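Protein tudor (Drosophila melanogaster, PDB 3NTK) recognises methylated arginines of the Piwi protein Aubergine, here through its last extended Tudor domain, and is required for primordial germ cells to form. Local coordinates at residues K34-F45 / F94-A102; R133-E141 / V153-I162. All coordinates share one frame; numbering follows the deposited sequence.

In the fold
The two contacts lie in the two halves of an extended Tudor domain, on opposite sides of the chain's centre. Contact 1 fastens the end of helix 25-38 and the loop after it to strand 87-95 and the turn beyond, in the canonical Tudor half. Contact 2 joins the two strands of the hairpin 137-145/151-157, with the turns next to them, in the OB-fold half, which also takes in the N-terminal strands 4-11 and 16-21. Their centres are 34 Å apart, their nearest atoms about 20 Å, and nothing touches directly: each joins parts within its own half. In extended Tudor domains the methylarginine cage lies in the canonical core, the half that holds contact 1.

Contact 1: K34-F45 / F94-A102; sequences KLLDAEQDLPAF and FRQLPEELA
Ala44 and Arg95 form a single backbone bridge, fastened by Gln96 N to Pro43 O (2.9 Å) and Phe45 N to Phe94 O (3.1 Å). Two side chains add hydrogen bonds. Gln96 passes its extended side chain across the Pro43 ring and gives NE2 to Ala44 O at 3.1 Å, the acceptor lying in the plane of the amide. Arg95 runs straight from CG to NE past the Leu42 carbonyl, and its NH1 reaches Glu39 O at 2.9 Å. That oxygen lies in the guanidinium plane, yet the donor sits above the carbonyl plane and the bond is bent to 137°. Leu42 N grips the same oxygen from the opposite face. Water 1 links Arg95 NH1 to Gln40 OE1. This ties the exit of helix 25-38 to the last strand of the four-stranded, SH3-like Tudor core, where Arg95 also pairs by backbone with Val55. Apolar contacts fill the rest. Leu42 CD2 meets Pro98 CG at 3.6 Å, the side chains crossing at about a right angle. Leu35 and Leu101 run antiparallel, Leu35 CD2 against Leu101 CD1 at 3.7 Å, while Lys34 lays CD on Leu101 CD2 (3.8 Å). With CG anti to the backbone N (chi1 177°), the Phe45 ring is brought edge-on to Gln96 CG (CD1 to CG 3.9 Å) and also touches Cys54 and Ile69.

Contact 2: R133-E141 / V153-I162; sequences RFSETFQVE and VRLFYQSKNI
Phe138 and Tyr157 meet obliquely, ring planes 36° apart, with Tyr157 CD1 over one face of the Phe138 ring near its rim, 3.5 Å from CE2. Tyr157 holds CG anti to its backbone N (chi1 -177°), which carries the ring past Phe138 toward the turn at 133-136, its hydroxyl ending 3.3 Å from Arg133 CD. The hydroxyl also points at the Glu136 carboxylate, at a modelled separation too short to be trusted in detail. The Arg133 guanidinium stands almost perpendicular to that ring; its NH1 bonds Phe129 O, and it makes a cation-pi contact with the Phe129 ring. Gln139 bends at chi2 (75°), curling its amide toward the turn: OE1 accepts from Ser159 N at 2.8 Å, and NE2 is shared by Asn5 OD1 and water 2, which also joins Thr137 O and Gln158 N. Glu141 and Arg154 extend alongside each other from neighbouring strands, in a salt bridge of OE1 to NH1 (3.2 Å). The carboxylate is met on its syn side, but the bond is bent and OE1 lies tilted from the guanidinium plane. Replacing Arg154 with an alanine would probably leave the Glu141 carboxylate without this charged mate and freer to turn. Glu141 CB also packs on Phe156 CE1 (3.9 Å). On the other face of the sheet, Val140 CG1 touches Leu155 CD1 at 3.9 Å. Backbone bonds join Gln139 to Phe156 and Glu141 to Arg154 in both directions. The whole is an antiparallel beta hairpin of the OB-fold half, followed by a tight type I' turn from Tyr157 to Lys160.

Contact 1: K34-F45 / F94-A102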
loop_
_atom_site.group_PDB
_atom_site.type_symbol
_atom_site.label_atom_id
_atom_site.label_comp_id
_atom_site.label_asym_id
_atom_site.label_seq_id
_atom_site.Cartn_x
_atom_site.Cartn_y
_atom_site.Cartn_z
ATOM N N LYS A 34 -6.030 4.031 -16.917
ATOM C CA LYS A 34 -6.895 5.204 -17.026
ATOM C C LYS A 34 -6.195 6.486 -16.584
ATOM O O LYS A 34 -6.397 7.550 -17.175
ATOM C CB LYS A 34 -8.173 5.014 -16.201
ATOM C CG LYS A 34 -9.115 3.946 -16.744
ATOM C CD LYS A 34 -10.407 3.904 -15.946
ATOM C CE LYS A 34 -11.315 2.783 -16.425
ATOM N NZ LYS A 34 -11.607 2.896 -17.881
ATOM N N LEU A 35 -5.381 6.388 -15.541
ATOM C CA LEU A 35 -4.656 7.549 -15.042
ATOM C C LEU A 35 -3.606 7.982 -16.048
ATOM O O LEU A 35 -3.397 9.174 -16.264
ATOM C CB LEU A 35 -3.976 7.233 -13.709
ATOM C CG LEU A 35 -4.854 7.229 -12.457
ATOM C CD1 LEU A 35 -3.993 6.919 -11.241
ATOM C CD2 LEU A 35 -5.522 8.577 -12.296
ATOM N N LEU A 36 -2.951 7.005 -16.664
ATOM C CA LEU A 36 -1.908 7.284 -17.641
ATOM C C LEU A 36 -2.480 7.939 -18.894
ATOM O O LEU A 36 -1.850 8.806 -19.497
ATOM C CB LEU A 36 -1.189 5.991 -18.025
ATOM C CG LEU A 36 0.009 6.156 -18.965
ATOM C CD1 LEU A 36 1.122 6.908 -18.245
ATOM C CD2 LEU A 36 0.495 4.788 -19.425
ATOM N N ASP A 37 -3.684 7.533 -19.274
ATOM C CA ASP A 37 -4.319 8.081 -20.463
ATOM C C ASP A 37 -4.791 9.521 -20.256
ATOM O O ASP A 37 -4.716 10.340 -21.170
ATOM C CB ASP A 37 -5.504 7.202 -20.868
ATOM C CG ASP A 37 -5.785 7.253 -22.359
ATOM O OD1 ASP A 37 -5.945 8.369 -22.903
ATOM O OD2 ASP A 37 -5.849 6.172 -22.989
ATOM N N ALA A 38 -5.256 9.833 -19.050
ATOM C CA ALA A 38 -5.763 11.172 -18.746
ATOM C C ALA A 38 -4.756 12.124 -18.103
ATOM O O ALA A 38 -4.975 13.334 -18.068
ATOM C CB ALA A 38 -6.985 11.056 -17.846
ATOM N N GLU A 39 -3.664 11.565 -17.597
ATOM C CA GLU A 39 -2.618 12.316 -16.908
ATOM C C GLU A 39 -2.307 13.720 -17.435
ATOM O O GLU A 39 -2.413 14.704 -16.704
ATOM C CB GLU A 39 -1.338 11.481 -16.903
ATOM C CG GLU A 39 -0.211 12.031 -16.054
ATOM C CD GLU A 39 1.039 11.178 -16.158
ATOM O OE1 GLU A 39 1.710 11.227 -17.212
ATOM O OE2 GLU A 39 1.342 10.446 -15.191
ATOM N N GLN A 40 -1.917 13.809 -18.701
ATOM C CA GLN A 40 -1.557 15.095 -19.296
ATOM C C GLN A 40 -2.686 16.121 -19.357
ATOM O O GLN A 40 -2.431 17.324 -19.389
ATOM C CB GLN A 40 -0.994 14.880 -20.708
ATOM C CG GLN A 40 -0.378 16.133 -21.319
ATOM C CD GLN A 40 0.760 16.681 -20.475
ATOM O OE1 GLN A 40 1.793 16.036 -20.315
ATOM N NE2 GLN A 40 0.568 17.870 -19.921
ATOM N N ASP A 41 -3.931 15.657 -19.363
ATOM C CA ASP A 41 -5.055 16.579 -19.453
ATOM C C ASP A 41 -5.716 16.942 -18.133
ATOM O O ASP A 41 -6.702 17.683 -18.111
ATOM C CB ASP A 41 -6.093 16.033 -20.435
ATOM C CG ASP A 41 -5.620 16.124 -21.873
ATOM O OD1 ASP A 41 -5.136 17.211 -22.259
ATOM O OD2 ASP A 41 -5.728 15.123 -22.616
ATOM N N LEU A 42 -5.170 16.440 -17.031
ATOM C CA LEU A 42 -5.728 16.754 -15.722
ATOM C C LEU A 42 -5.236 18.114 -15.252
ATOM O O LEU A 42 -4.034 18.367 -15.215
ATOM C CB LEU A 42 -5.330 15.689 -14.699
ATOM C CG LEU A 42 -5.863 14.279 -14.957
ATOM C CD1 LEU A 42 -5.359 13.341 -13.851
ATOM C CD2 LEU A 42 -7.388 14.309 -14.992
ATOM N N PRO A 43 -6.162 19.009 -14.880
ATOM C CA PRO A 43 -5.790 20.343 -14.409
ATOM C C PRO A 43 -5.091 20.289 -13.057
ATOM O O PRO A 43 -5.128 19.269 -12.364
ATOM C CB PRO A 43 -7.132 21.071 -14.349
ATOM C CG PRO A 43 -8.078 19.973 -13.963
ATOM C CD PRO A 43 -7.627 18.841 -14.874
ATOM N N ALA A 44 -4.453 21.394 -12.685
ATOM C CA ALA A 44 -3.742 21.472 -11.420
ATOM C C ALA A 44 -4.710 21.415 -10.248
ATOM O O ALA A 44 -5.836 21.899 -10.336
ATOM C CB ALA A 44 -2.930 22.765 -11.351
ATOM N N PHE A 45 -4.262 20.811 -9.155
ATOM C CA PHE A 45 -5.066 20.715 -7.947
ATOM C C PHE A 45 -4.409 21.681 -6.979
ATOM O O PHE A 45 -3.209 21.578 -6.721
ATOM C CB PHE A 45 -5.022 19.296 -7.382
ATOM C CG PHE A 45 -5.774 19.136 -6.095
ATOM C CD1 PHE A 45 -7.159 19.272 -6.062
ATOM C CD2 PHE A 45 -5.098 18.868 -4.911
ATOM C CE1 PHE A 45 -7.862 19.145 -4.860
ATOM C CE2 PHE A 45 -5.786 18.738 -3.707
ATOM C CZ PHE A 45 -7.173 18.878 -3.683
ATOM N N PHE A 94 0.598 18.241 -8.028
ATOM C CA PHE A 94 -0.733 17.695 -7.797
ATOM C C PHE A 94 -1.678 18.046 -8.928
ATOM O O PHE A 94 -1.681 19.180 -9.430
ATOM C CB PHE A 94 -1.334 18.240 -6.500
ATOM C CG PHE A 94 -0.384 18.235 -5.343
ATOM C CD1 PHE A 94 0.458 19.317 -5.114
ATOM C CD2 PHE A 94 -0.320 17.145 -4.489
ATOM C CE1 PHE A 94 1.354 19.312 -4.047
ATOM C CE2 PHE A 94 0.574 17.128 -3.417
ATOM C CZ PHE A 94 1.411 18.218 -3.198
ATOM N N ARG A 95 -2.484 17.070 -9.327
ATOM C CA ARG A 95 -3.465 17.294 -10.368
ATOM C C ARG A 95 -4.803 16.790 -9.856
ATOM O O ARG A 95 -4.860 15.969 -8.939
ATOM C CB ARG A 95 -3.047 16.585 -11.653
ATOM C CG ARG A 95 -1.699 17.111 -12.153
ATOM C CD ARG A 95 -1.304 16.559 -13.493
ATOM N NE ARG A 95 0.007 17.073 -13.881
ATOM C CZ ARG A 95 0.661 16.716 -14.978
ATOM N NH1 ARG A 95 0.126 15.838 -15.816
ATOM N NH2 ARG A 95 1.866 17.221 -15.224
ATOM N N GLN A 96 -5.879 17.286 -10.443
ATOM C CA GLN A 96 -7.202 16.886 -10.002
ATOM C C GLN A 96 -7.575 15.461 -10.395
ATOM O O GLN A 96 -7.304 15.012 -11.504
ATOM C CB GLN A 96 -8.235 17.879 -10.526
ATOM C CG GLN A 96 -8.117 19.224 -9.829
ATOM C CD GLN A 96 -9.259 20.156 -10.153
ATOM O OE1 GLN A 96 -10.415 19.735 -10.225
ATOM N NE2 GLN A 96 -8.945 21.438 -10.331
ATOM N N LEU A 97 -8.181 14.747 -9.456
ATOM C CA LEU A 97 -8.607 13.374 -9.702
ATOM C C LEU A 97 -10.068 13.384 -10.141
ATOM O O LEU A 97 -10.939 13.848 -9.409
ATOM C CB LEU A 97 -8.461 12.543 -8.424
ATOM C CG LEU A 97 -8.918 11.079 -8.441
ATOM C CD1 LEU A 97 -8.030 10.264 -9.380
ATOM C CD2 LEU A 97 -8.851 10.519 -7.020
ATOM N N PRO A 98 -10.353 12.890 -11.353
ATOM C CA PRO A 98 -11.736 12.856 -11.843
ATOM C C PRO A 98 -12.603 12.114 -10.823
ATOM O O PRO A 98 -12.148 11.139 -10.218
ATOM C CB PRO A 98 -11.612 12.092 -13.160
ATOM C CG PRO A 98 -10.242 12.497 -13.644
ATOM C CD PRO A 98 -9.413 12.416 -12.383
ATOM N N GLU A 99 -13.839 12.568 -10.629
ATOM C CA GLU A 99 -14.726 11.930 -9.662
ATOM C C GLU A 99 -14.852 10.427 -9.890
ATOM O O GLU A 99 -14.887 9.654 -8.939
ATOM C CB GLU A 99 -16.123 12.564 -9.697
ATOM C CG GLU A 99 -16.240 13.923 -9.013
ATOM C CD GLU A 99 -15.646 15.058 -9.833
ATOM O OE1 GLU A 99 -15.321 14.835 -11.015
ATOM O OE2 GLU A 99 -15.516 16.177 -9.294
ATOM N N GLU A 100 -14.920 10.023 -11.152
ATOM C CA GLU A 100 -15.041 8.616 -11.512
ATOM C C GLU A 100 -13.842 7.786 -11.050
ATOM O O GLU A 100 -13.986 6.605 -10.741
ATOM C CB GLU A 100 -15.204 8.489 -13.029
ATOM C CG GLU A 100 -15.177 7.072 -13.562
ATOM C CD GLU A 100 -15.337 7.019 -15.073
ATOM O OE1 GLU A 100 -14.596 7.742 -15.776
ATOM O OE2 GLU A 100 -16.198 6.251 -15.556
ATOM N N LEU A 101 -12.662 8.400 -11.015
ATOM C CA LEU A 101 -11.462 7.687 -10.592
ATOM C C LEU A 101 -11.230 7.726 -9.090
ATOM O O LEU A 101 -10.308 7.085 -8.582
ATOM C CB LEU A 101 -10.230 8.219 -11.337
ATOM C CG LEU A 101 -10.268 7.947 -12.847
ATOM C CD1 LEU A 101 -8.973 8.420 -13.508
ATOM C CD2 LEU A 101 -10.468 6.454 -13.085
ATOM N N ALA A 102 -12.065 8.479 -8.380
ATOM C CA ALA A 102 -11.966 8.560 -6.929
ATOM C C ALA A 102 -12.915 7.544 -6.292
ATOM O O ALA A 102 -12.809 7.245 -5.097
ATOM C CB ALA A 102 -12.314 9.958 -6.455
HETATM O O HOH W 1 2.235 14.902 -17.756
#

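Contact 2: R133-E141 / V153-I162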
loop_
_atom_site.group_PDB
_atom_site.type_symbol
_atom_site.label_atom_id
_atom_site.label_comp_id
_atom_site.label_asym_id
_atom_site.label_seq_id
_atom_site.Cartn_x
_atom_site.Cartn_y
_atom_site.Cartn_z
ATOM N N ARG A 133 12.459 -10.722 -0.783
ATOM C CA ARG A 133 11.405 -11.269 -1.631
ATOM C C ARG A 133 10.262 -10.285 -1.882
ATOM O O ARG A 133 9.111 -10.693 -2.025
ATOM C CB ARG A 133 10.855 -12.538 -0.973
ATOM C CG ARG A 133 11.935 -13.521 -0.533
ATOM C CD ARG A 133 11.369 -14.634 0.337
ATOM N NE ARG A 133 12.376 -15.633 0.701
ATOM C CZ ARG A 133 13.455 -15.386 1.442
ATOM N NH1 ARG A 133 13.684 -14.166 1.912
ATOM N NH2 ARG A 133 14.310 -16.364 1.713
ATOM N N PHE A 134 10.581 -8.997 -1.956
ATOM C CA PHE A 134 9.560 -7.974 -2.158
ATOM C C PHE A 134 8.595 -8.205 -3.316
ATOM O O PHE A 134 7.418 -7.862 -3.218
ATOM C CB PHE A 134 10.205 -6.592 -2.313
ATOM C CG PHE A 134 9.983 -5.686 -1.129
ATOM C CD1 PHE A 134 8.713 -5.547 -0.574
ATOM C CD2 PHE A 134 11.038 -4.969 -0.573
ATOM C CE1 PHE A 134 8.495 -4.706 0.517
ATOM C CE2 PHE A 134 10.830 -4.125 0.519
ATOM C CZ PHE A 134 9.553 -3.995 1.064
ATOM N N SER A 135 9.077 -8.785 -4.408
ATOM C CA SER A 135 8.214 -9.024 -5.560
ATOM C C SER A 135 7.533 -10.388 -5.534
ATOM O O SER A 135 6.704 -10.690 -6.394
ATOM C CB SER A 135 9.022 -8.881 -6.855
ATOM O OG SER A 135 10.099 -9.801 -6.882
ATOM N N GLU A 136 7.871 -11.206 -4.544
ATOM C CA GLU A 136 7.292 -12.538 -4.449
ATOM C C GLU A 136 5.896 -12.545 -3.841
ATOM O O GLU A 136 5.504 -11.620 -3.131
ATOM C CB GLU A 136 8.200 -13.458 -3.634
ATOM C CG GLU A 136 9.648 -13.451 -4.091
ATOM C CD GLU A 136 10.350 -14.758 -3.796
ATOM O OE1 GLU A 136 10.174 -15.287 -2.682
ATOM O OE2 GLU A 136 11.082 -15.254 -4.678
ATOM N N THR A 137 5.157 -13.609 -4.123
ATOM C CA THR A 137 3.801 -13.762 -3.618
ATOM C C THR A 137 3.770 -14.386 -2.228
ATOM O O THR A 137 4.498 -15.335 -1.944
ATOM C CB THR A 137 2.961 -14.643 -4.573
ATOM O OG1 THR A 137 2.792 -13.961 -5.822
ATOM C CG2 THR A 137 1.593 -14.939 -3.973
ATOM N N PHE A 138 2.927 -13.829 -1.365
ATOM C CA PHE A 138 2.728 -14.321 -0.006
ATOM C C PHE A 138 1.232 -14.551 0.097
ATOM O O PHE A 138 0.489 -14.206 -0.818
ATOM C CB PHE A 138 3.121 -13.265 1.037
ATOM C CG PHE A 138 4.602 -13.073 1.192
ATOM C CD1 PHE A 138 5.313 -12.285 0.301
ATOM C CD2 PHE A 138 5.287 -13.701 2.227
ATOM C CE1 PHE A 138 6.693 -12.125 0.434
ATOM C CE2 PHE A 138 6.664 -13.548 2.368
ATOM C CZ PHE A 138 7.367 -12.761 1.473
ATOM N N GLN A 139 0.783 -15.149 1.192
ATOM C CA GLN A 139 -0.649 -15.333 1.388
ATOM C C GLN A 139 -0.987 -14.777 2.759
ATOM O O GLN A 139 -0.152 -14.781 3.665
ATOM C CB GLN A 139 -1.063 -16.805 1.337
ATOM C CG GLN A 139 -0.834 -17.486 0.003
ATOM C CD GLN A 139 0.622 -17.779 -0.229
ATOM O OE1 GLN A 139 1.285 -18.386 0.621
ATOM N NE2 GLN A 139 1.138 -17.358 -1.379
ATOM N N VAL A 140 -2.204 -14.274 2.902
ATOM C CA VAL A 140 -2.646 -13.748 4.182
ATOM C C VAL A 140 -4.013 -14.310 4.510
ATOM O O VAL A 140 -4.849 -14.494 3.622
ATOM C CB VAL A 140 -2.753 -12.197 4.190
ATOM C CG1 VAL A 140 -1.369 -11.573 4.126
ATOM C CG2 VAL A 140 -3.621 -11.722 3.026
ATOM N N GLU A 141 -4.221 -14.617 5.785
ATOM C CA GLU A 141 -5.511 -15.090 6.250
ATOM C C GLU A 141 -6.027 -13.853 6.970
ATOM O O GLU A 141 -5.378 -13.365 7.892
ATOM C CB GLU A 141 -5.361 -16.241 7.250
ATOM C CG GLU A 141 -6.674 -16.956 7.561
ATOM C CD GLU A 141 -6.630 -17.765 8.852
ATOM O OE1 GLU A 141 -5.547 -18.280 9.206
ATOM O OE2 GLU A 141 -7.688 -17.898 9.506
ATOM N N VAL A 153 -4.000 -9.890 10.238
ATOM C CA VAL A 153 -3.788 -11.102 9.454
ATOM C C VAL A 153 -2.752 -12.094 9.976
ATOM O O VAL A 153 -1.996 -11.810 10.899
ATOM C CB VAL A 153 -3.344 -10.729 8.011
ATOM C CG1 VAL A 153 -4.286 -9.686 7.413
ATOM C CG2 VAL A 153 -1.904 -10.195 8.029
ATOM N N ARG A 154 -2.748 -13.273 9.360
ATOM C CA ARG A 154 -1.773 -14.317 9.644
ATOM C C ARG A 154 -1.064 -14.425 8.301
ATOM O O ARG A 154 -1.714 -14.520 7.256
ATOM C CB ARG A 154 -2.444 -15.641 9.995
ATOM C CG ARG A 154 -3.059 -15.667 11.375
ATOM C CD ARG A 154 -3.757 -16.990 11.625
ATOM N NE ARG A 154 -4.569 -16.947 12.837
ATOM C CZ ARG A 154 -5.510 -17.836 13.134
ATOM N NH1 ARG A 154 -5.759 -18.844 12.309
ATOM N NH2 ARG A 154 -6.211 -17.712 14.252
ATOM N N LEU A 155 0.262 -14.396 8.329
ATOM C CA LEU A 155 1.053 -14.429 7.107
ATOM C C LEU A 155 1.590 -15.811 6.745
ATOM O O LEU A 155 2.020 -16.578 7.612
ATOM C CB LEU A 155 2.215 -13.437 7.238
ATOM C CG LEU A 155 3.137 -13.201 6.038
ATOM C CD1 LEU A 155 2.360 -12.555 4.908
ATOM C CD2 LEU A 155 4.303 -12.314 6.465
ATOM N N PHE A 156 1.559 -16.113 5.452
ATOM C CA PHE A 156 2.049 -17.387 4.941
ATOM C C PHE A 156 2.963 -17.169 3.746
ATOM O O PHE A 156 2.866 -16.164 3.038
ATOM C CB PHE A 156 0.887 -18.291 4.519
ATOM C CG PHE A 156 -0.071 -18.611 5.632
ATOM C CD1 PHE A 156 -0.934 -17.639 6.125
ATOM C CD2 PHE A 156 -0.096 -19.882 6.200
ATOM C CE1 PHE A 156 -1.808 -17.925 7.174
ATOM C CE2 PHE A 156 -0.967 -20.178 7.249
ATOM C CZ PHE A 156 -1.824 -19.196 7.737
ATOM N N TYR A 157 3.858 -18.122 3.525
ATOM C CA TYR A 157 4.779 -18.058 2.402
ATOM C C TYR A 157 4.796 -19.465 1.814
ATOM O O TYR A 157 5.106 -20.429 2.511
ATOM C CB TYR A 157 6.168 -17.644 2.876
ATOM C CG TYR A 157 7.164 -17.495 1.756
ATOM C CD1 TYR A 157 6.934 -16.613 0.699
ATOM C CD2 TYR A 157 8.340 -18.242 1.749
ATOM C CE1 TYR A 157 7.854 -16.481 -0.339
ATOM C CE2 TYR A 157 9.263 -18.117 0.724
ATOM C CZ TYR A 157 9.016 -17.239 -0.314
ATOM O OH TYR A 157 9.939 -17.127 -1.320
ATOM N N GLN A 158 4.449 -19.575 0.536
ATOM C CA GLN A 158 4.366 -20.873 -0.122
ATOM C C GLN A 158 3.288 -21.673 0.611
ATOM O O GLN A 158 3.379 -22.888 0.766
ATOM C CB GLN A 158 5.711 -21.596 -0.071
ATOM C CG GLN A 158 6.778 -20.945 -0.937
ATOM C CD GLN A 158 8.053 -21.758 -0.994
ATOM O OE1 GLN A 158 8.019 -22.965 -1.235
ATOM N NE2 GLN A 158 9.189 -21.100 -0.786
ATOM N N SER A 159 2.266 -20.953 1.067
ATOM C CA SER A 159 1.132 -21.535 1.781
ATOM C C SER A 159 1.465 -22.172 3.131
ATOM O O SER A 159 0.692 -22.981 3.646
ATOM C CB SER A 159 0.416 -22.552 0.887
ATOM O OG SER A 159 -0.151 -21.903 -0.241
ATOM N N LYS A 160 2.609 -21.804 3.701
ATOM C CA LYS A 160 3.015 -22.318 5.009
ATOM C C LYS A 160 3.149 -21.143 5.979
ATOM O O LYS A 160 3.552 -20.051 5.576
ATOM C CB LYS A 160 4.358 -23.043 4.911
ATOM C CG LYS A 160 4.365 -24.229 3.962
ATOM C CD LYS A 160 3.400 -25.307 4.417
ATOM C CE LYS A 160 3.274 -26.400 3.368
ATOM N NZ LYS A 160 2.747 -25.851 2.085
ATOM N N ASN A 161 2.804 -21.361 7.247
ATOM C CA ASN A 161 2.922 -20.296 8.244
ATOM C C ASN A 161 4.327 -19.712 8.146
ATOM O O ASN A 161 5.315 -20.450 8.151
ATOM C CB ASN A 161 2.672 -20.841 9.650
ATOM C CG ASN A 161 1.197 -20.940 9.985
ATOM O OD1 ASN A 161 0.499 -19.929 10.068
ATOM N ND2 ASN A 161 0.715 -22.162 10.182
ATOM N N ILE A 162 4.409 -18.387 8.050
ATOM C CA ILE A 162 5.684 -17.697 7.912
ATOM C C ILE A 162 6.761 -18.164 8.897
ATOM O O ILE A 162 7.920 -18.332 8.518
ATOM C CB ILE A 162 5.487 -16.161 8.031
ATOM C CG1 ILE A 162 6.787 -15.433 7.683
ATOM C CG2 ILE A 162 5.013 -15.802 9.421
ATOM C CD1 ILE A 162 7.206 -15.593 6.235
HETATM O O HOH W 2 3.956 -17.786 -1.556
#